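Local coordinates for protein lipocalin (Argas monolakensis, PDB 3BRN) that binds serotonin in a lipocalin-type beta barrel and probably acts as a biogenic amine-binding protein of a soft tick, at residues A[5-10]-A[129-134]; A[95-100]-A[106-111]; A[122-127]-A[147-152]. One frame throughout, in Å; residues are numbered along the deposited sequence.

Contact 1: A[5-10]-A[129-134]; sequences AQCDFG and YGCCDT
C7 and C131 are joined by a disulfide: their SG atoms lie 2.0 Å apart and the torsion about the S-S bond is -92°, close to the relaxed quarter turn. The two CB atoms stand 3.8 Å from each other, C7 CB to C131 CB.

Packing is carried by the ring of F9. Its CE1 comes to 4.3 Å from C131 CB, and CZ meets the backbone oxygen C131 O obliquely at 3.5 Å. T134, one helical turn after C131, brings CG2 to the edge of the ring, near its plane, 4.1 Å from F9 CE2; chi1 of -56° places OG1 beside the backbone N and so turns CG2 anti to it.

The two segments are not hydrogen-bonded to each other. Within the first, D8 OD1 accepts from G10 N with its anti lone pair, an Asx turn. Within the second, Y129 N reaches D133 OD2 at 2.9 Å, from above the carboxylate plane, while D133 OD1 forms a salt bridge with K31.

The N-terminal arm before helix 15-20 is thus pinned to the start of helix 131-140, which C132 in turn ties to C105, while F9 also meets F99 of strand 99-100 edge-to-face.

Contact 2: A[95-100]-A[106-111]; sequences TTVLFS and DVMRGP. With SRO (serotonin), chain C.
M108 packs against T95 and V97 on the inner face of the barrel, its side chain reaching across the partner strand to the bound serotonin. Its CB lies 3.7 Å from T95 CG2, and CG stays beside the same methyl. The chain then bends at chi2 (-57°), which lays SD alongside V97, 3.8 Å from V97 CG2, the two side chains pointing the same way. CE, at the tip, reaches 3.5 Å from CD1 of the serotonin indole. On the same face, D106 divides its carboxylate: OD1 accepts from S100 OG at 2.6 Å, nearly along its C-O axis, and OD2 accepts from the ligand amine NZ at 2.8 Å. The pairing with S100 plausibly fixes the rotation of the carboxylate, whose negative charge would suit an ammonium group.

These residues line the inside of an antiparallel lipocalin barrel, whose chain turns a corner at L98. There the register slips by one residue: L98 N and F99 N both donate to V107 O, in its carbonyl plane, making a classic beta bulge. Regular pairing flanks it, with T96 and R109 exchanging two backbone bonds and V107 N donating to F99 O.

The opposite face carries F99 and V107, covered in part by K135 of helix 131-140, and T96, whose OG1 bonds K81 NZ. A water accepts from T96 OG1 and donates to R109 O. L98 comes over one face of the R109 guanidinium, CD2 lying 3.8 Å from NH2 with the two side chains nearly at right angles.

Contact 3: A[122-127]-A[147-152]; sequences SAINLQ and HTWQTY
W149 meets I124 over one face of its indole and N125 at its edge. The I124 branch that touches is CG1, which sits 3.5 Å from the centroid of the five-membered ring and only 14° off the ring normal, the geometry of a CH-pi contact. Its closest ring atom is W149 CE2, at 3.4 Å from I124 CG1. With chi1 at -165° CG1 is turned anti to the backbone N, and CD1 continues over the ring. The I124 carbonyl oxygen lies near the six-membered ring, 3.5 Å from W149 CH2, and also accepts from Y129 OH.

N125 crosses W149 at about a right angle and sets ND2 at the indole edge, near its plane: ND2 is 3.4 Å from W149 CZ2, and the amide plane stands 73° from the indole. The same nitrogen donates to a water at 2.9 Å, which passes a bond on to T151 O and so bridges the segments.

The turn itself is closed by L126 N bonding A123 O, a type I beta turn with I124 and N125 at its corners. W149 and I124 both touch Y28 of strand 26-32, which seats the pair on the barrel. The I124 side chain is about 11 Å from the bound serotonin, so this is loop packing away from the binding site, joining the connection after strand 115-120 of the lipocalin barrel to the C-terminal segment after strand 146-147.

Overall arrangement
From the N terminus, the chain enters contact 1 at once, but the loop opened at 5-10 closes only at 129-134, after all the sheet strands but 146-147. Contact 2 falls wholly within that loop: segments 95-100 and 106-111 close a short hairpin beside the ligand. Contact 3 opens at 122-127, before contact 1 closes, and ends at 147-152, so these two cross, whereas contacts 2 and 3 follow in series on opposite sides of the chain's centre. Contacts 1 and 2 meet where C132 SG packs on F99 and C132 O on V107 CG2, and Y129 leads from contact 1 to the turn of contact 3. Terminal arms, helix 131-140 and barrel are thereby tied together.

Contact 1: A[5-10]-A[129-134]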
ATOM      1  N   ALA A   5      -6.767 -15.821  16.074  1.00 52.84           N
ATOM      2  CA  ALA A   5      -5.525 -15.629  16.892  1.00 59.00           C
ATOM      3  C   ALA A   5      -5.148 -14.148  16.985  1.00 57.08           C
ATOM      4  O   ALA A   5      -5.335 -13.386  16.029  1.00 55.04           O
ATOM      5  CB  ALA A   5      -4.361 -16.454  16.329  1.00 56.46           C
ATOM      6  N   GLN A   6      -4.617 -13.751  18.141  1.00 50.46           N
ATOM      7  CA  GLN A   6      -4.306 -12.351  18.408  1.00 47.33           C
ATOM      8  C   GLN A   6      -3.315 -11.761  17.415  1.00 41.60           C
ATOM      9  O   GLN A   6      -2.383 -12.436  16.970  1.00 39.81           O
ATOM     10  CB  GLN A   6      -3.787 -12.166  19.837  1.00 43.68           C
ATOM     11  CG  GLN A   6      -4.869 -12.069  20.891  1.00 38.94           C
ATOM     12  CD  GLN A   6      -4.292 -11.803  22.267  1.00 41.40           C
ATOM     13  OE1 GLN A   6      -3.158 -12.429  22.557  1.00 35.84           O
ATOM     14  NE2 GLN A   6      -4.826 -11.006  23.038  1.00 42.04           N
ATOM     15  N   CYS A   7      -3.532 -10.495  17.070  1.00 38.53           N
ATOM     16  CA  CYS A   7      -2.624  -9.756  16.194  1.00 42.51           C
ATOM     17  C   CYS A   7      -1.523  -9.163  17.061  1.00 42.04           C
ATOM     18  O   CYS A   7      -1.753  -8.858  18.232  1.00 40.13           O
ATOM     19  CB  CYS A   7      -3.378  -8.616  15.486  1.00 45.35           C
ATOM     20  SG  CYS A   7      -4.834  -9.145  14.534  1.00 51.76           S
ATOM     21  N   ASP A   8      -0.351  -8.944  16.475  1.00 36.85           N
ATOM     22  CA  ASP A   8       0.738  -8.322  17.210  1.00 38.79           C
ATOM     23  C   ASP A   8       1.099  -6.978  16.604  1.00 35.98           C
ATOM     24  O   ASP A   8       1.837  -6.911  15.629  1.00 34.83           O
ATOM     25  CB  ASP A   8       1.965  -9.232  17.235  1.00 41.80           C
ATOM     26  CG  ASP A   8       2.901  -8.918  18.389  1.00 51.14           C
ATOM     27  OD1 ASP A   8       3.088  -7.722  18.707  1.00 47.61           O
ATOM     28  OD2 ASP A   8       3.442  -9.875  18.987  1.00 55.99           O
ATOM     29  N   PHE A   9       0.599  -5.902  17.204  1.00 36.01           N
ATOM     30  CA  PHE A   9       0.790  -4.561  16.659  1.00 32.02           C
ATOM     31  C   PHE A   9       1.983  -3.839  17.287  1.00 37.54           C
ATOM     32  O   PHE A   9       2.138  -2.629  17.128  1.00 35.43           O
ATOM     33  CB  PHE A   9      -0.480  -3.726  16.833  1.00 35.12           C
ATOM     34  CG  PHE A   9      -1.678  -4.291  16.125  1.00 33.69           C
ATOM     35  CD1 PHE A   9      -1.523  -5.152  15.053  1.00 30.59           C
ATOM     36  CD2 PHE A   9      -2.960  -3.958  16.531  1.00 35.95           C
ATOM     37  CE1 PHE A   9      -2.623  -5.674  14.399  1.00 37.59           C
ATOM     38  CE2 PHE A   9      -4.064  -4.476  15.880  1.00 30.32           C
ATOM     39  CZ  PHE A   9      -3.895  -5.335  14.813  1.00 29.53           C
ATOM     40  N   GLY A  10       2.820  -4.588  17.998  1.00 40.64           N
ATOM     41  CA  GLY A  10       4.139  -4.115  18.386  1.00 45.76           C
ATOM     42  C   GLY A  10       5.095  -4.372  17.241  1.00 44.85           C
ATOM     43  O   GLY A  10       4.999  -5.390  16.552  1.00 46.07           O
ATOM     44  N   TYR A 129      -9.771  -8.888   5.688  1.00 49.10           N
ATOM     45  CA  TYR A 129      -8.330  -8.762   5.557  1.00 44.77           C
ATOM     46  C   TYR A 129      -7.614  -9.013   6.884  1.00 47.86           C
ATOM     47  O   TYR A 129      -6.461  -8.624   7.071  1.00 50.03           O
ATOM     48  CB  TYR A 129      -7.973  -7.405   4.943  1.00 45.90           C
ATOM     49  CG  TYR A 129      -8.675  -7.145   3.611  1.00 37.71           C
ATOM     50  CD1 TYR A 129      -8.404  -7.933   2.491  1.00 43.07           C
ATOM     51  CD2 TYR A 129      -9.580  -6.098   3.472  1.00 35.82           C
ATOM     52  CE1 TYR A 129      -9.032  -7.698   1.275  1.00 42.18           C
ATOM     53  CE2 TYR A 129     -10.219  -5.857   2.272  1.00 37.13           C
ATOM     54  CZ  TYR A 129      -9.954  -6.668   1.179  1.00 37.58           C
ATOM     55  OH  TYR A 129     -10.575  -6.410  -0.029  1.00 36.68           O
ATOM     56  N   GLY A 130      -8.314  -9.671   7.804  1.00 46.80           N
ATOM     57  CA  GLY A 130      -7.717 -10.134   9.049  1.00 37.79           C
ATOM     58  C   GLY A 130      -7.126  -9.046   9.918  1.00 38.75           C
ATOM     59  O   GLY A 130      -7.810  -8.093  10.284  1.00 36.54           O
ATOM     60  N   CYS A 131      -5.866  -9.217  10.305  1.00 36.93           N
ATOM     61  CA  CYS A 131      -5.247  -8.307  11.259  1.00 39.80           C
ATOM     62  C   CYS A 131      -5.129  -6.890  10.742  1.00 37.67           C
ATOM     63  O   CYS A 131      -5.034  -5.959  11.517  1.00 36.15           O
ATOM     64  CB  CYS A 131      -3.883  -8.820  11.697  1.00 41.59           C
ATOM     65  SG  CYS A 131      -4.024 -10.122  12.926  1.00 50.13           S
ATOM     66  N   CYS A 132      -5.058  -6.735   9.430  1.00 36.25           N
ATOM     67  CA  CYS A 132      -4.962  -5.407   8.858  1.00 42.40           C
ATOM     68  C   CYS A 132      -6.266  -4.665   8.987  1.00 38.67           C
ATOM     69  O   CYS A 132      -6.258  -3.454   9.111  1.00 38.07           O
ATOM     70  CB  CYS A 132      -4.521  -5.439   7.405  1.00 42.67           C
ATOM     71  SG  CYS A 132      -2.797  -5.868   7.195  1.00 53.05           S
ATOM     72  N   ASP A 133      -7.358  -5.371   8.881  1.00 37.33           N
ATOM     73  CA  ASP A 133      -8.644  -4.757   9.048  1.00 37.44           C
ATOM     74  C   ASP A 133      -8.750  -4.248  10.477  1.00 34.45           C
ATOM     75  O   ASP A 133      -9.143  -3.173  10.713  1.00 32.99           O
ATOM     76  CB  ASP A 133      -9.749  -5.744   8.755  1.00 37.43           C
ATOM     77  CG  ASP A 133     -10.372  -5.547   7.406  1.00 41.87           C
ATOM     78  OD1 ASP A 133     -10.329  -4.452   6.883  1.00 45.55           O
ATOM     79  OD2 ASP A 133     -10.930  -6.511   6.889  1.00 46.85           O
ATOM     80  N   THR A 134      -8.368  -5.066  11.423  1.00 35.65           N
ATOM     81  CA  THR A 134      -8.396  -4.663  12.818  1.00 30.60           C
ATOM     82  C   THR A 134      -7.534  -3.427  13.076  1.00 34.18           C
ATOM     83  O   THR A 134      -7.879  -2.589  13.908  1.00 33.48           O
ATOM     84  CB  THR A 134      -7.942  -5.808  13.753  1.00 33.51           C
ATOM     85  OG1 THR A 134      -8.760  -6.964  13.532  1.00 38.05           O
ATOM     86  CG2 THR A 134      -8.048  -5.384  15.204  1.00 33.65           C
TER

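Contact 2: A[95-100]-A[106-111]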
ATOM      1  N   THR A  95       5.688   7.729   3.424  1.00 39.55           N
ATOM      2  CA  THR A  95       4.671   6.810   3.916  1.00 38.76           C
ATOM      3  C   THR A  95       5.272   5.998   5.073  1.00 38.17           C
ATOM      4  O   THR A  95       6.388   5.500   4.964  1.00 36.52           O
ATOM      5  CB  THR A  95       4.261   5.863   2.786  1.00 38.54           C
ATOM      6  OG1 THR A  95       3.509   6.583   1.805  1.00 33.78           O
ATOM      7  CG2 THR A  95       3.447   4.691   3.319  1.00 38.07           C
ATOM      8  N   THR A  96       4.536   5.854   6.176  1.00 32.58           N
ATOM      9  CA  THR A  96       5.037   5.114   7.333  1.00 32.38           C
ATOM     10  C   THR A  96       4.257   3.806   7.469  1.00 31.66           C
ATOM     11  O   THR A  96       3.033   3.809   7.463  1.00 27.95           O
ATOM     12  CB  THR A  96       4.868   5.924   8.657  1.00 33.23           C
ATOM     13  OG1 THR A  96       5.475   7.207   8.511  1.00 46.30           O
ATOM     14  CG2 THR A  96       5.511   5.201   9.854  1.00 27.74           C
ATOM     15  N   VAL A  97       4.974   2.713   7.680  1.00 26.46           N
ATOM     16  CA  VAL A  97       4.318   1.426   7.883  1.00 29.63           C
ATOM     17  C   VAL A  97       3.895   1.289   9.346  1.00 28.82           C
ATOM     18  O   VAL A  97       4.743   1.236  10.218  1.00 28.91           O
ATOM     19  CB  VAL A  97       5.223   0.259   7.488  1.00 28.13           C
ATOM     20  CG1 VAL A  97       4.427  -1.042   7.498  1.00 33.36           C
ATOM     21  CG2 VAL A  97       5.849   0.509   6.105  1.00 28.26           C
ATOM     22  N   LEU A  98       2.589   1.308   9.610  1.00 26.84           N
ATOM     23  CA  LEU A  98       2.097   1.199  10.987  1.00 31.73           C
ATOM     24  C   LEU A  98       1.956  -0.268  11.350  1.00 28.88           C
ATOM     25  O   LEU A  98       1.974  -0.627  12.513  1.00 27.82           O
ATOM     26  CB  LEU A  98       0.745   1.900  11.122  1.00 29.39           C
ATOM     27  CG  LEU A  98       0.759   3.368  10.685  1.00 34.54           C
ATOM     28  CD1 LEU A  98      -0.622   3.928  10.898  1.00 31.12           C
ATOM     29  CD2 LEU A  98       1.823   4.140  11.490  1.00 29.86           C
ATOM     30  N   PHE A  99       1.677  -1.089  10.344  1.00 27.55           N
ATOM     31  CA  PHE A  99       1.573  -2.524  10.533  1.00 30.47           C
ATOM     32  C   PHE A  99       1.683  -3.252   9.201  1.00 29.48           C
ATOM     33  O   PHE A  99       1.261  -2.749   8.175  1.00 29.54           O
ATOM     34  CB  PHE A  99       0.255  -2.889  11.234  1.00 30.48           C
ATOM     35  CG  PHE A  99      -0.007  -4.369  11.303  1.00 32.40           C
ATOM     36  CD1 PHE A  99       0.485  -5.129  12.355  1.00 35.21           C
ATOM     37  CD2 PHE A  99      -0.756  -4.995  10.321  1.00 37.20           C
ATOM     38  CE1 PHE A  99       0.258  -6.498  12.410  1.00 37.45           C
ATOM     39  CE2 PHE A  99      -0.967  -6.362  10.361  1.00 38.39           C
ATOM     40  CZ  PHE A  99      -0.480  -7.108  11.420  1.00 36.86           C
ATOM     41  N   SER A 100       2.251  -4.452   9.210  1.00 34.25           N
ATOM     42  CA  SER A 100       2.304  -5.234   7.979  1.00 29.04           C
ATOM     43  C   SER A 100       2.537  -6.682   8.348  1.00 32.84           C
ATOM     44  O   SER A 100       3.071  -6.955   9.418  1.00 32.10           O
ATOM     45  CB  SER A 100       3.455  -4.746   7.104  1.00 28.65           C
ATOM     46  OG  SER A 100       3.456  -5.417   5.857  1.00 28.90           O
ATOM     47  N   ASP A 106      -0.902  -4.240   4.314  1.00 29.58           N
ATOM     48  CA  ASP A 106      -0.191  -3.259   5.094  1.00 26.71           C
ATOM     49  C   ASP A 106      -1.170  -2.234   5.608  1.00 25.11           C
ATOM     50  O   ASP A 106      -2.125  -1.931   4.939  1.00 31.19           O
ATOM     51  CB  ASP A 106       0.785  -2.475   4.249  1.00 30.37           C
ATOM     52  CG  ASP A 106       1.640  -3.321   3.392  1.00 36.29           C
ATOM     53  OD1 ASP A 106       2.444  -4.079   3.900  1.00 35.89           O
ATOM     54  OD2 ASP A 106       1.549  -3.161   2.197  1.00 41.33           O
ATOM     55  N   VAL A 107      -0.890  -1.633   6.746  1.00 27.07           N
ATOM     56  CA  VAL A 107      -1.574  -0.403   7.132  1.00 24.89           C
ATOM     57  C   VAL A 107      -0.531   0.714   7.229  1.00 28.57           C
ATOM     58  O   VAL A 107       0.470   0.561   7.912  1.00 28.50           O
ATOM     59  CB  VAL A 107      -2.274  -0.576   8.486  1.00 24.81           C
ATOM     60  CG1 VAL A 107      -2.905   0.773   8.936  1.00 23.99           C
ATOM     61  CG2 VAL A 107      -3.316  -1.702   8.372  1.00 25.77           C
ATOM     62  N   MET A 108      -0.794   1.837   6.565  1.00 25.26           N
ATOM     63  CA  MET A 108       0.170   2.912   6.454  1.00 28.70           C
ATOM     64  C   MET A 108      -0.426   4.198   7.019  1.00 26.76           C
ATOM     65  O   MET A 108      -1.650   4.402   6.991  1.00 28.04           O
ATOM     66  CB  MET A 108       0.464   3.198   4.966  1.00 29.02           C
ATOM     67  CG  MET A 108       0.909   2.006   4.132  1.00 33.17           C
ATOM     68  SD  MET A 108       2.372   1.192   4.763  1.00 33.06           S
ATOM     69  CE  MET A 108       2.887   0.320   3.275  1.00 41.29           C
ATOM     70  N   ARG A 109       0.465   5.133   7.333  1.00 28.32           N
ATOM     71  CA  ARG A 109       0.086   6.545   7.369  1.00 29.08           C
ATOM     72  C   ARG A 109       0.677   7.151   6.084  1.00 29.82           C
ATOM     73  O   ARG A 109       1.878   7.093   5.883  1.00 36.69           O
ATOM     74  CB  ARG A 109       0.678   7.248   8.592  1.00 33.70           C
ATOM     75  CG  ARG A 109       0.198   8.701   8.741  1.00 33.93           C
ATOM     76  CD  ARG A 109       0.806   9.383   9.979  1.00 37.96           C
ATOM     77  NE  ARG A 109       0.377   8.712  11.202  1.00 48.48           N
ATOM     78  CZ  ARG A 109       1.179   8.050  12.033  1.00 60.01           C
ATOM     79  NH1 ARG A 109       2.500   8.079  11.873  1.00 61.20           N
ATOM     80  NH2 ARG A 109       0.651   7.388  13.054  1.00 53.53           N
ATOM     81  N   GLY A 110      -0.174   7.640   5.187  1.00 37.42           N
ATOM     82  CA  GLY A 110       0.278   8.230   3.912  1.00 35.47           C
ATOM     83  C   GLY A 110       0.900   9.602   4.108  1.00 35.90           C
ATOM     84  O   GLY A 110       0.892  10.141   5.214  1.00 30.85           O
ATOM     85  N   PRO A 111       1.505  10.162   3.051  1.00 35.96           N
ATOM     86  CA  PRO A 111       2.275  11.402   3.246  1.00 41.67           C
ATOM     87  C   PRO A 111       1.450  12.598   3.743  1.00 40.62           C
ATOM     88  O   PRO A 111       1.936  13.361   4.575  1.00 45.38           O
ATOM     89  CB  PRO A 111       2.883  11.671   1.855  1.00 36.96           C
ATOM     90  CG  PRO A 111       2.832  10.389   1.158  1.00 39.90           C
ATOM     91  CD  PRO A 111       1.657   9.625   1.685  1.00 41.96           C
TER
HETATM   92  OH  SRO C 158       6.551   0.892  -3.442  1.00 30.72           O
HETATM   93  CZ3 SRO C 158       5.590   1.393  -2.597  1.00 20.96           C
HETATM   94  CH2 SRO C 158       5.516   2.777  -2.460  1.00 22.30           C
HETATM   95  CZ2 SRO C 158       4.488   3.356  -1.713  1.00 29.99           C
HETATM   96  CE2 SRO C 158       3.611   2.494  -1.072  1.00 20.32           C
HETATM   97  NE1 SRO C 158       2.557   2.664  -0.235  1.00 19.00           N
HETATM   98  CD1 SRO C 158       2.035   1.454   0.080  1.00 18.43           C
HETATM   99  CG  SRO C 158       2.795   0.465  -0.546  1.00 20.61           C
HETATM  100  CD2 SRO C 158       3.794   1.133  -1.250  1.00 25.20           C
HETATM  101  CE3 SRO C 158       4.748   0.616  -1.984  1.00 28.32           C
HETATM  102  CB  SRO C 158       2.585  -1.024  -0.428  1.00 25.24           C
HETATM  103  CA  SRO C 158       3.765  -1.675   0.320  1.00 24.56           C
HETATM  104  NZ  SRO C 158       3.607  -3.132   0.265  1.00 24.95           N
HETATM  105  O   HOH W   1       4.081   9.061   6.894  1.00 35.97           O

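Contact 3: A[122-127]-A[147-152]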
ATOM      1  N   SER A 122      -3.023 -11.070  -4.463  1.00 41.14           N
ATOM      2  CA  SER A 122      -3.447 -12.411  -4.077  1.00 42.69           C
ATOM      3  C   SER A 122      -4.578 -12.449  -3.045  1.00 41.32           C
ATOM      4  O   SER A 122      -5.300 -13.436  -2.949  1.00 41.75           O
ATOM      5  CB  SER A 122      -2.256 -13.244  -3.598  1.00 42.68           C
ATOM      6  OG  SER A 122      -1.785 -12.791  -2.345  1.00 54.20           O
ATOM      7  N   ALA A 123      -4.745 -11.384  -2.265  1.00 39.49           N
ATOM      8  CA  ALA A 123      -5.696 -11.417  -1.158  1.00 36.76           C
ATOM      9  C   ALA A 123      -6.843 -10.423  -1.306  1.00 39.65           C
ATOM     10  O   ALA A 123      -7.728 -10.372  -0.466  1.00 40.46           O
ATOM     11  CB  ALA A 123      -4.977 -11.208   0.183  1.00 40.14           C
ATOM     12  N   ILE A 124      -6.856  -9.680  -2.402  1.00 35.48           N
ATOM     13  CA  ILE A 124      -7.776  -8.559  -2.538  1.00 37.77           C
ATOM     14  C   ILE A 124      -9.263  -8.951  -2.585  1.00 38.90           C
ATOM     15  O   ILE A 124     -10.116  -8.213  -2.092  1.00 39.90           O
ATOM     16  CB  ILE A 124      -7.386  -7.660  -3.729  1.00 36.78           C
ATOM     17  CG1 ILE A 124      -8.109  -6.312  -3.667  1.00 40.41           C
ATOM     18  CG2 ILE A 124      -7.622  -8.398  -5.054  1.00 35.67           C
ATOM     19  CD1 ILE A 124      -7.582  -5.354  -2.613  1.00 28.00           C
ATOM     20  N   ASN A 125      -9.572 -10.136  -3.108  1.00 42.44           N
ATOM     21  CA  ASN A 125     -10.971 -10.588  -3.204  1.00 45.42           C
ATOM     22  C   ASN A 125     -11.485 -11.336  -1.970  1.00 47.61           C
ATOM     23  O   ASN A 125     -12.603 -11.859  -1.976  1.00 50.53           O
ATOM     24  CB  ASN A 125     -11.197 -11.444  -4.465  1.00 43.78           C
ATOM     25  CG  ASN A 125     -10.960 -10.667  -5.750  1.00 41.55           C
ATOM     26  OD1 ASN A 125      -9.891 -10.761  -6.351  1.00 41.19           O
ATOM     27  ND2 ASN A 125     -11.917  -9.822  -6.122  1.00 40.80           N
ATOM     28  N   LEU A 126     -10.689 -11.372  -0.904  1.00 47.16           N
ATOM     29  CA  LEU A 126     -11.126 -12.040   0.321  1.00 50.60           C
ATOM     30  C   LEU A 126     -12.240 -11.252   0.995  1.00 51.22           C
ATOM     31  O   LEU A 126     -12.435 -10.067   0.716  1.00 53.27           O
ATOM     32  CB  LEU A 126      -9.960 -12.276   1.291  1.00 47.49           C
ATOM     33  CG  LEU A 126      -8.787 -13.158   0.844  1.00 50.64           C
ATOM     34  CD1 LEU A 126      -7.902 -13.464   2.032  1.00 48.09           C
ATOM     35  CD2 LEU A 126      -9.250 -14.449   0.187  1.00 56.10           C
ATOM     36  N   GLN A 127     -13.003 -11.925   1.847  1.00 56.33           N
ATOM     37  CA  GLN A 127     -14.105 -11.276   2.546  1.00 60.06           C
ATOM     38  C   GLN A 127     -13.639 -10.437   3.733  1.00 61.65           C
ATOM     39  O   GLN A 127     -14.340  -9.523   4.170  1.00 61.34           O
ATOM     40  CB  GLN A 127     -15.159 -12.297   2.980  1.00 57.80           C
ATOM     41  CG  GLN A 127     -15.857 -12.972   1.812  1.00 68.63           C
ATOM     42  CD  GLN A 127     -16.283 -11.975   0.747  1.00 77.17           C
ATOM     43  OE1 GLN A 127     -17.129 -11.113   0.986  1.00 74.82           O
ATOM     44  NE2 GLN A 127     -15.686 -12.082  -0.434  1.00 73.17           N
ATOM     45  N   HIS A 147     -13.465   3.665  -0.038  1.00 37.38           N
ATOM     46  CA  HIS A 147     -13.156   2.375  -0.562  1.00 39.52           C
ATOM     47  C   HIS A 147     -12.665   2.405  -1.992  1.00 41.07           C
ATOM     48  O   HIS A 147     -13.442   2.509  -2.889  1.00 44.19           O
ATOM     49  CB  HIS A 147     -14.342   1.468  -0.406  1.00 36.53           C
ATOM     50  CG  HIS A 147     -14.808   1.368   0.992  1.00 38.21           C
ATOM     51  ND1 HIS A 147     -14.490   0.313   1.798  1.00 35.58           N
ATOM     52  CD2 HIS A 147     -15.512   2.223   1.749  1.00 37.53           C
ATOM     53  CE1 HIS A 147     -15.006   0.502   2.986  1.00 46.17           C
ATOM     54  NE2 HIS A 147     -15.625   1.662   2.985  1.00 57.55           N
ATOM     55  N   THR A 148     -11.363   2.312  -2.181  1.00 38.94           N
ATOM     56  CA  THR A 148     -10.713   2.705  -3.424  1.00 36.46           C
ATOM     57  C   THR A 148     -10.674   1.588  -4.453  1.00 36.41           C
ATOM     58  O   THR A 148     -10.414   1.840  -5.621  1.00 41.30           O
ATOM     59  CB  THR A 148      -9.263   3.168  -3.152  1.00 44.07           C
ATOM     60  OG1 THR A 148      -9.289   4.426  -2.475  1.00 50.19           O
ATOM     61  CG2 THR A 148      -8.482   3.313  -4.465  1.00 39.38           C
ATOM     62  N   TRP A 149     -10.635   0.359  -3.963  1.00 38.01           N
ATOM     63  CA  TRP A 149     -10.678  -0.824  -4.810  1.00 37.04           C
ATOM     64  C   TRP A 149     -12.106  -1.301  -4.872  1.00 36.95           C
ATOM     65  O   TRP A 149     -12.843  -1.185  -3.890  1.00 35.91           O
ATOM     66  CB  TRP A 149      -9.826  -1.944  -4.230  1.00 34.39           C
ATOM     67  CG  TRP A 149     -10.004  -3.244  -4.978  1.00 35.61           C
ATOM     68  CD1 TRP A 149      -9.426  -3.590  -6.169  1.00 34.49           C
ATOM     69  CD2 TRP A 149     -10.866  -4.336  -4.619  1.00 30.05           C
ATOM     70  NE1 TRP A 149      -9.849  -4.848  -6.551  1.00 33.03           N
ATOM     71  CE2 TRP A 149     -10.720  -5.328  -5.610  1.00 37.07           C
ATOM     72  CE3 TRP A 149     -11.723  -4.581  -3.541  1.00 39.05           C
ATOM     73  CZ2 TRP A 149     -11.365  -6.551  -5.533  1.00 36.79           C
ATOM     74  CZ3 TRP A 149     -12.399  -5.781  -3.494  1.00 39.97           C
ATOM     75  CH2 TRP A 149     -12.240  -6.737  -4.497  1.00 31.19           C
ATOM     76  N   GLN A 150     -12.517  -1.714  -6.067  1.00 36.05           N
ATOM     77  CA  GLN A 150     -13.819  -2.311  -6.295  1.00 33.70           C
ATOM     78  C   GLN A 150     -13.628  -3.560  -7.137  1.00 29.48           C
ATOM     79  O   GLN A 150     -12.633  -3.700  -7.834  1.00 27.56           O
ATOM     80  CB  GLN A 150     -14.753  -1.338  -7.025  1.00 40.30           C
ATOM     81  CG  GLN A 150     -15.310  -0.252  -6.132  1.00 39.85           C
ATOM     82  CD  GLN A 150     -15.884  -0.821  -4.850  1.00 55.47           C
ATOM     83  OE1 GLN A 150     -16.846  -1.725  -4.985  1.00 57.50           O
ATOM     84  NE2 GLN A 150     -15.392  -0.534  -3.755  1.00 52.25           N
ATOM     85  N   THR A 151     -14.528  -4.511  -6.972  1.00 29.49           N
ATOM     86  CA  THR A 151     -14.444  -5.786  -7.664  1.00 37.27           C
ATOM     87  C   THR A 151     -14.328  -5.660  -9.188  1.00 38.45           C
ATOM     88  O   THR A 151     -13.850  -6.584  -9.860  1.00 38.49           O
ATOM     89  CB  THR A 151     -15.644  -6.667  -7.279  1.00 33.84           C
ATOM     90  OG1 THR A 151     -15.485  -7.968  -7.845  1.00 58.60           O
ATOM     91  CG2 THR A 151     -16.930  -6.055  -7.770  1.00 40.37           C
ATOM     92  N   TYR A 152     -14.738  -4.511  -9.730  1.00 39.76           N
ATOM     93  CA  TYR A 152     -14.647  -4.246 -11.170  1.00 39.37           C
ATOM     94  C   TYR A 152     -13.255  -3.795 -11.598  1.00 39.44           C
ATOM     95  O   TYR A 152     -13.006  -3.613 -12.791  1.00 38.93           O
ATOM     96  CB  TYR A 152     -15.670  -3.185 -11.601  1.00 41.69           C
ATOM     97  CG  TYR A 152     -15.314  -1.779 -11.149  1.00 51.27           C
ATOM     98  CD1 TYR A 152     -15.931  -1.203 -10.043  1.00 57.32           C
ATOM     99  CD2 TYR A 152     -14.311  -1.058 -11.786  1.00 50.88           C
ATOM    100  CE1 TYR A 152     -15.584   0.066  -9.606  1.00 56.43           C
ATOM    101  CE2 TYR A 152     -13.930   0.203 -11.335  1.00 54.67           C
ATOM    102  CZ  TYR A 152     -14.572   0.760 -10.247  1.00 60.23           C
ATOM    103  OH  TYR A 152     -14.221   2.027  -9.815  1.00 58.83           O
TER
HETATM  104  O   HOH W   2     -12.295  -8.720  -8.769  1.00 41.81           O